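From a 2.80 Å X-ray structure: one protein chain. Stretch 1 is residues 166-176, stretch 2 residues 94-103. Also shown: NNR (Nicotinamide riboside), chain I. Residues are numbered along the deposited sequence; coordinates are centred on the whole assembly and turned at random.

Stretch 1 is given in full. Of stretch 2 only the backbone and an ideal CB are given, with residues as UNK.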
ATOM      1  N   VAL C 166       9.310   3.366 -18.090  1.00103.88           N
ATOM      2  CA  VAL C 166       9.039   2.206 -17.254  1.00 99.90           C
ATOM      3  C   VAL C 166       7.916   1.376 -17.851  1.00 98.48           C
ATOM      4  O   VAL C 166       8.042   0.162 -17.971  1.00100.49           O
ATOM      5  CB  VAL C 166       8.721   2.623 -15.786  1.00105.76           C
ATOM      6  CG1 VAL C 166       8.201   1.454 -14.976  1.00101.45           C
ATOM      7  CG2 VAL C 166       9.955   3.214 -15.115  1.00107.17           C
ATOM      8  N   SER C 167       6.854   2.039 -18.301  1.00104.18           N
ATOM      9  CA  SER C 167       5.726   1.333 -18.931  1.00112.41           C
ATOM     10  C   SER C 167       6.069   0.573 -20.222  1.00114.10           C
ATOM     11  O   SER C 167       5.498  -0.493 -20.478  1.00107.21           O
ATOM     12  CB  SER C 167       4.546   2.268 -19.165  1.00118.99           C
ATOM     13  OG  SER C 167       3.542   2.058 -18.184  1.00126.93           O
ATOM     14  N   ILE C 168       6.984   1.125 -21.036  1.00116.69           N
ATOM     15  CA  ILE C 168       7.415   0.448 -22.276  1.00109.43           C
ATOM     16  C   ILE C 168       8.217  -0.796 -21.947  1.00105.71           C
ATOM     17  O   ILE C 168       7.880  -1.876 -22.404  1.00107.64           O
ATOM     18  CB  ILE C 168       8.226   1.368 -23.219  1.00111.63           C
ATOM     19  CG1 ILE C 168       7.463   2.664 -23.489  1.00115.22           C
ATOM     20  CG2 ILE C 168       8.536   0.650 -24.538  1.00108.67           C
ATOM     21  CD1 ILE C 168       8.347   3.819 -23.908  1.00120.79           C
ATOM     22  N   VAL C 169       9.257  -0.635 -21.121  1.00102.30           N
ATOM     23  CA  VAL C 169      10.074  -1.762 -20.628  1.00103.23           C
ATOM     24  C   VAL C 169       9.227  -2.903 -20.032  1.00108.63           C
ATOM     25  O   VAL C 169       9.393  -4.084 -20.412  1.00113.03           O
ATOM     26  CB  VAL C 169      11.143  -1.278 -19.618  1.00 98.74           C
ATOM     27  CG1 VAL C 169      11.546  -2.384 -18.637  1.00 90.50           C
ATOM     28  CG2 VAL C 169      12.348  -0.746 -20.367  1.00 98.83           C
ATOM     29  N   ALA C 170       8.322  -2.551 -19.113  1.00105.61           N
ATOM     30  CA  ALA C 170       7.341  -3.497 -18.578  1.00 99.33           C
ATOM     31  C   ALA C 170       6.583  -4.236 -19.689  1.00 98.23           C
ATOM     32  O   ALA C 170       6.504  -5.471 -19.679  1.00 95.23           O
ATOM     33  CB  ALA C 170       6.371  -2.782 -17.668  1.00101.97           C
ATOM     34  N   GLN C 171       6.043  -3.483 -20.649  1.00 96.48           N
ATOM     35  CA  GLN C 171       5.250  -4.075 -21.736  1.00 97.81           C
ATOM     36  C   GLN C 171       6.076  -5.059 -22.543  1.00102.41           C
ATOM     37  O   GLN C 171       5.544  -6.037 -23.099  1.00105.36           O
ATOM     38  CB  GLN C 171       4.696  -2.988 -22.656  1.00 98.76           C
ATOM     39  CG  GLN C 171       3.664  -3.490 -23.650  1.00101.53           C
ATOM     40  CD  GLN C 171       2.502  -4.204 -22.974  1.00105.71           C
ATOM     41  OE1 GLN C 171       2.013  -3.777 -21.937  1.00106.42           O
ATOM     42  NE2 GLN C 171       2.055  -5.286 -23.568  1.00114.38           N
ATOM     43  N   VAL C 172       7.385  -4.803 -22.590  1.00 97.88           N
ATOM     44  CA  VAL C 172       8.303  -5.565 -23.415  1.00 94.58           C
ATOM     45  C   VAL C 172       8.670  -6.901 -22.771  1.00 91.10           C
ATOM     46  O   VAL C 172       8.583  -7.950 -23.426  1.00 93.05           O
ATOM     47  CB  VAL C 172       9.552  -4.727 -23.786  1.00 96.70           C
ATOM     48  CG1 VAL C 172      10.803  -5.600 -23.884  1.00 95.81           C
ATOM     49  CG2 VAL C 172       9.297  -3.965 -25.085  1.00 94.12           C
ATOM     50  N   LEU C 173       9.035  -6.873 -21.487  1.00 81.44           N
ATOM     51  CA  LEU C 173       9.127  -8.105 -20.698  1.00 85.27           C
ATOM     52  C   LEU C 173       7.830  -8.953 -20.740  1.00 92.14           C
ATOM     53  O   LEU C 173       7.884 -10.193 -20.832  1.00 90.20           O
ATOM     54  CB  LEU C 173       9.505  -7.799 -19.259  1.00 83.03           C
ATOM     55  CG  LEU C 173      10.873  -7.135 -19.082  1.00 87.67           C
ATOM     56  CD1 LEU C 173      10.847  -6.128 -17.947  1.00 92.35           C
ATOM     57  CD2 LEU C 173      11.981  -8.150 -18.864  1.00 87.25           C
HETATM   58  N   MSE C 174       6.673  -8.286 -20.701  1.00 97.62           N
HETATM   59  CA  MSE C 174       5.378  -8.999 -20.671  1.00 99.82           C
HETATM   60  C   MSE C 174       5.101  -9.793 -21.937  1.00100.88           C
HETATM   61  O   MSE C 174       4.809 -10.982 -21.863  1.00101.02           O
HETATM   62  CB  MSE C 174       4.246  -8.053 -20.326  1.00106.33           C
HETATM   63  CG  MSE C 174       2.933  -8.789 -20.140  1.00102.99           C
HETATM   64 SE   MSE C 174       1.702  -7.989 -21.436  1.00128.34          SE
HETATM   65  CE  MSE C 174       0.726  -9.590 -22.034  1.00120.70           C
ATOM     66  N   ILE C 175       5.211  -9.166 -23.106  1.00101.15           N
ATOM     67  CA  ILE C 175       5.061  -9.926 -24.357  1.00103.34           C
ATOM     68  C   ILE C 175       6.118 -11.020 -24.476  1.00103.14           C
ATOM     69  O   ILE C 175       5.823 -12.121 -24.925  1.00104.25           O
ATOM     70  CB  ILE C 175       5.069  -9.039 -25.629  1.00109.86           C
ATOM     71  CG1 ILE C 175       6.269  -8.094 -25.645  1.00109.66           C
ATOM     72  CG2 ILE C 175       3.767  -8.270 -25.755  1.00114.26           C
ATOM     73  CD1 ILE C 175       6.469  -7.407 -26.971  1.00111.83           C
ATOM     74  N   LEU C 176       7.341 -10.720 -24.026  1.00101.84           N
ATOM     75  CA  LEU C 176       8.435 -11.717 -23.973  1.00 96.43           C
ATOM     76  C   LEU C 176       8.291 -12.820 -22.882  1.00 94.45           C
ATOM     77  O   LEU C 176       9.179 -13.655 -22.745  1.00 98.85           O
ATOM     78  CB  LEU C 176       9.789 -11.026 -23.817  1.00 89.79           C
ATOM     79  CG  LEU C 176      10.506 -10.446 -25.044  1.00 95.05           C
ATOM     80  CD1 LEU C 176      12.008 -10.527 -24.820  1.00 91.10           C
ATOM     81  CD2 LEU C 176      10.117 -11.141 -26.348  1.00 91.47           C
ATOM     82  N   UNK C  94       2.064   2.738 -28.694  1.00136.21           N
ATOM     83  CA  UNK C  94       2.806   1.558 -28.212  1.00127.96           C
ATOM     84  C   UNK C  94       1.897   0.372 -27.867  1.00128.47           C
ATOM     85  O   UNK C  94       2.052  -0.709 -28.434  1.00130.42           O
ATOM     86  CB  UNK C  94       3.629   1.936 -26.979  1.00127.96           C
ATOM     87  N   UNK C  95       0.958   0.566 -26.935  1.00130.19           N
ATOM     88  CA  UNK C  95       0.126  -0.552 -26.458  1.00124.74           C
ATOM     89  C   UNK C  95      -0.793  -1.129 -27.546  1.00125.66           C
ATOM     90  O   UNK C  95      -1.024  -2.333 -27.581  1.00126.75           O
ATOM     91  CB  UNK C  95      -0.724  -0.089 -25.273  1.00124.74           C
ATOM     92  N   UNK C  96      -1.304  -0.273 -28.435  1.00126.97           N
ATOM     93  CA  UNK C  96      -2.301  -0.715 -29.421  1.00130.60           C
ATOM     94  C   UNK C  96      -1.734  -1.673 -30.494  1.00134.64           C
ATOM     95  O   UNK C  96      -2.332  -2.720 -30.773  1.00142.05           O
ATOM     96  CB  UNK C  96      -2.905   0.511 -30.109  1.00130.60           C
ATOM     97  N   UNK C  97      -0.575  -1.339 -31.082  1.00132.63           N
ATOM     98  CA  UNK C  97       0.004  -2.362 -31.959  1.00133.37           C
ATOM     99  C   UNK C  97       0.460  -3.605 -31.168  1.00128.55           C
ATOM    100  O   UNK C  97       0.184  -4.734 -31.577  1.00129.13           O
ATOM    101  CB  UNK C  97       1.186  -1.775 -32.733  1.00133.37           C
ATOM    102  N   UNK C  98       1.084  -3.384 -30.015  1.00124.62           N
ATOM    103  CA  UNK C  98       1.671  -4.470 -29.225  1.00122.49           C
ATOM    104  C   UNK C  98       0.645  -5.541 -28.799  1.00124.22           C
ATOM    105  O   UNK C  98       1.000  -6.710 -28.640  1.00127.87           O
ATOM    106  CB  UNK C  98       2.341  -3.885 -27.980  1.00122.49           C
ATOM    107  N   UNK C  99      -0.622  -5.146 -28.653  1.00122.28           N
ATOM    108  CA  UNK C  99      -1.691  -6.108 -28.378  1.00120.47           C
ATOM    109  C   UNK C  99      -1.656  -7.288 -29.356  1.00123.93           C
ATOM    110  O   UNK C  99      -1.801  -8.448 -28.946  1.00129.67           O
ATOM    111  CB  UNK C  99      -3.053  -5.414 -28.448  1.00120.47           C
ATOM    112  N   UNK C 100      -1.460  -6.992 -30.648  1.00122.30           N
ATOM    113  CA  UNK C 100      -1.413  -8.046 -31.675  1.00118.28           C
ATOM    114  C   UNK C 100      -0.094  -8.784 -31.613  1.00118.92           C
ATOM    115  O   UNK C 100      -0.068 -10.011 -31.494  1.00120.23           O
ATOM    116  CB  UNK C 100      -1.618  -7.458 -33.073  1.00118.28           C
ATOM    117  N   UNK C 101       1.001  -8.023 -31.682  1.00117.35           N
ATOM    118  CA  UNK C 101       2.355  -8.546 -31.468  1.00114.93           C
ATOM    119  C   UNK C 101       2.395  -9.532 -30.295  1.00115.03           C
ATOM    120  O   UNK C 101       2.879 -10.670 -30.434  1.00115.10           O
ATOM    121  CB  UNK C 101       3.332  -7.396 -31.216  1.00114.93           C
ATOM    122  N   UNK C 102       1.900  -9.074 -29.143  1.00111.33           N
ATOM    123  CA  UNK C 102       1.716  -9.909 -27.970  1.00110.98           C
ATOM    124  C   UNK C 102       0.926 -11.182 -28.225  1.00117.14           C
ATOM    125  O   UNK C 102       1.371 -12.273 -27.860  1.00120.88           O
ATOM    126  CB  UNK C 102       1.018  -9.097 -26.877  1.00110.98           C
ATOM    127  N   UNK C 103      -0.243 -11.060 -28.859  1.00116.44           N
ATOM    128  CA  UNK C 103      -1.063 -12.247 -29.149  1.00113.93           C
ATOM    129  C   UNK C 103      -0.311 -13.250 -30.015  1.00114.32           C
ATOM    130  O   UNK C 103      -0.437 -14.461 -29.826  1.00108.22           O
ATOM    131  CB  UNK C 103      -2.363 -11.839 -29.844  1.00113.93           C
TER
HETATM  132  O2R NNR I 301      -1.512  -5.666 -21.665  1.00105.58           O
HETATM  133  C2R NNR I 301      -1.624  -4.527 -20.646  1.00103.59           C
HETATM  134  C3R NNR I 301      -2.190  -3.274 -21.324  1.00104.16           C
HETATM  135  O3R NNR I 301      -1.860  -3.287 -22.640  1.00125.38           O
HETATM  136  C4R NNR I 301      -1.494  -2.110 -20.651  1.00105.77           C
HETATM  137  C5R NNR I 301      -2.336  -1.517 -19.446  1.00111.39           C
HETATM  138  O5R NNR I 301      -1.455  -0.674 -18.630  1.00117.91           O
HETATM  139  O4R NNR I 301      -0.357  -2.585 -20.227  1.00103.24           O
HETATM  140  C1R NNR I 301      -0.465  -4.188 -20.169  1.00 99.60           C
HETATM  141  N1  NNR I 301      -0.283  -4.651 -18.780  1.00 99.32           N
HETATM  142  C2  NNR I 301      -0.385  -3.760 -17.701  1.00 83.42           C
HETATM  143  C6  NNR I 301      -0.017  -5.978 -18.531  1.00 95.62           C
HETATM  144  C5  NNR I 301       0.142  -6.424 -17.196  1.00 95.41           C
HETATM  145  C4  NNR I 301       0.057  -5.537 -16.144  1.00 77.23           C
HETATM  146  C3  NNR I 301      -0.218  -4.224 -16.377  1.00 77.25           C
HETATM  147  C7  NNR I 301      -0.347  -3.287 -15.188  1.00 88.53           C
HETATM  148  O7  NNR I 301      -0.163  -2.113 -15.313  1.00 99.16           O
HETATM  149  N7  NNR I 301      -0.708  -3.820 -13.902  1.00102.10           N

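The two helices run nearly parallel, 20° between their directions, with axes 10.3 Å apart at their closest approach. They draw together toward their C-terminal ends: the CA atoms of Gln171 and position 95 are 7.8 Å apart, those of Ile175 and position 102 only 4.9 Å. The rule to expect is reach early and smallness late.

Position 94 points its CA-to-CB bond toward stretch 1, but the ideal CB is still 5.2 Å from Ile168 CG1. What lies opposite is aliphatic, so valine, isoleucine or leucine would suit. The residue is Val94, chi1 t, which covers some of that surface without close contact.

At position 95 the bond runs sideways and nothing of stretch 1 lies within 5.5 Å of the ideal CB. A short side chain would leave the gap unfilled. A long one could reach Ser167, whose hydroxyl and carbonyl offer polar partners, while passing beside the riboside. That favours a long residue with a polar tip, and several could be imagined. The deposited Tyr95 adopts chi1 m, and its end comes back to the partner helix. Ser167 OG donates a hydrogen bond to Tyr95 OH at 2.9 Å, and Tyr95 OH gives a weak one to Ser167 O at 3.4 Å, near the plane of the ring. NNR C4R lies over one ring face, 3.6 Å from Tyr95 CE2, so one side chain serves both helix and ligand.

Position 96 is out of reach and accepts many residues; it is Val96. Position 97, also out of reach, has phi -67° and a backbone N with no bond to the preceding turn, which leaves proline admissible. Pro97 is there, at the kink.

Position 98 points directly at stretch 1, its ideal CB 4.5 Å from Gln171 CG and 5.1 Å from Ile175 CG2. The space admits a modest apolar group: alanine would fit loosely, valine more fully. Val98, chi1 t, packs its CG1 3.6 Å from Ile175 CG2, an apolar contact, and also lies against Gln171.

Position 99 turns away from stretch 1, yet the ribose hydroxyls lie within range of a longer polar side chain. Glutamine or glutamate is long enough; asparagine and aspartate would fall short. Gln99, with chi1 and chi2 both m, brings its end back, and its terminal amide approaches NNR O3R.

Position 100 is out of reach of stretch 1, which sets no limit on size or polarity; it is Phe100. Position 101 looks sideways, its ideal CB 5.3 Å from Ile175 CD1, so a medium apolar residue could skirt the contact; Val101 does so lightly.

Position 102 is the strictest. An ideal CB would sit 3.1 Å from Ile175 CG2 and clash with Val98 O at 3.0 Å, so even alanine is disfavoured and glycine is the natural reading. It is Gly102, and Ile175 CG2 settles 3.4 Å from Gly102 CA. The isoleucine methyl thus takes up the room that a side chain would have needed, where the two backbones come closest.

Position 103 points away, so stretch 1 leaves small, large, polar or apolar side chains equally possible; it is Phe103.

Stretch 2 (94-103) VYVPVQFVGF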
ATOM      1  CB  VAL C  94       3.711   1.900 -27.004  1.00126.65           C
ATOM      2  CG1 VAL C  94       4.299   0.641 -26.393  1.00121.38           C
ATOM      3  CG2 VAL C  94       4.820   2.836 -27.427  1.00132.00           C
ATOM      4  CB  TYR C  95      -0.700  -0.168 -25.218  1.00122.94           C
ATOM      5  CG  TYR C  95       0.095   0.042 -23.943  1.00123.14           C
ATOM      6  CD1 TYR C  95       1.422  -0.404 -23.826  1.00124.93           C
ATOM      7  CD2 TYR C  95      -0.494   0.653 -22.830  1.00125.42           C
ATOM      8  CE1 TYR C  95       2.149  -0.210 -22.642  1.00126.31           C
ATOM      9  CE2 TYR C  95       0.220   0.855 -21.644  1.00126.82           C
ATOM     10  CZ  TYR C  95       1.538   0.423 -21.551  1.00126.54           C
ATOM     11  OH  TYR C  95       2.243   0.623 -20.380  1.00120.46           O
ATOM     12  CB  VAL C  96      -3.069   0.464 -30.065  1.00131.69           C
ATOM     13  CG1 VAL C  96      -4.019  -0.040 -31.140  1.00129.93           C
ATOM     14  CG2 VAL C  96      -3.852   1.212 -29.006  1.00135.09           C
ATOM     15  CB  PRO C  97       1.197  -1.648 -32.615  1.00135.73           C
ATOM     16  CG  PRO C  97       1.464  -0.458 -31.760  1.00139.51           C
ATOM     17  CD  PRO C  97       0.163  -0.070 -31.125  1.00134.33           C
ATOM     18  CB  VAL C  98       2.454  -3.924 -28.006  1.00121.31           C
ATOM     19  CG1 VAL C  98       2.857  -5.044 -27.066  1.00122.76           C
ATOM     20  CG2 VAL C  98       3.686  -3.180 -28.473  1.00127.83           C
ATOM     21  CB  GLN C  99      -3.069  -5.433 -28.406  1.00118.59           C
ATOM     22  CG  GLN C  99      -3.364  -4.560 -27.198  1.00118.26           C
ATOM     23  CD  GLN C  99      -3.067  -5.258 -25.877  1.00118.40           C
ATOM     24  OE1 GLN C  99      -3.658  -6.290 -25.557  1.00121.14           O
ATOM     25  NE2 GLN C  99      -2.143  -4.693 -25.104  1.00114.11           N
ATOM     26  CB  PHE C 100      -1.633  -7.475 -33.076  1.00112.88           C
ATOM     27  CG  PHE C 100      -2.916  -6.730 -33.228  1.00115.14           C
ATOM     28  CD1 PHE C 100      -4.088  -7.400 -33.566  1.00119.76           C
ATOM     29  CD2 PHE C 100      -2.962  -5.348 -33.041  1.00117.17           C
ATOM     30  CE1 PHE C 100      -5.292  -6.707 -33.706  1.00125.46           C
ATOM     31  CE2 PHE C 100      -4.155  -4.653 -33.184  1.00123.09           C
ATOM     32  CZ  PHE C 100      -5.325  -5.334 -33.513  1.00125.18           C
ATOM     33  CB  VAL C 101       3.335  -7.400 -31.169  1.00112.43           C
ATOM     34  CG1 VAL C 101       4.761  -7.866 -31.356  1.00110.76           C
ATOM     35  CG2 VAL C 101       3.040  -6.213 -32.063  1.00115.91           C
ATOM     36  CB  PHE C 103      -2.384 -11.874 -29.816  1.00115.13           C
ATOM     37  CG  PHE C 103      -3.230 -13.066 -30.174  1.00119.12           C
ATOM     38  CD1 PHE C 103      -3.612 -13.987 -29.191  1.00121.38           C
ATOM     39  CD2 PHE C 103      -3.618 -13.294 -31.488  1.00120.68           C
ATOM     40  CE1 PHE C 103      -4.376 -15.100 -29.513  1.00123.35           C
ATOM     41  CE2 PHE C 103      -4.382 -14.406 -31.817  1.00124.50           C
ATOM     42  CZ  PHE C 103      -4.763 -15.309 -30.826  1.00126.92           C
TER
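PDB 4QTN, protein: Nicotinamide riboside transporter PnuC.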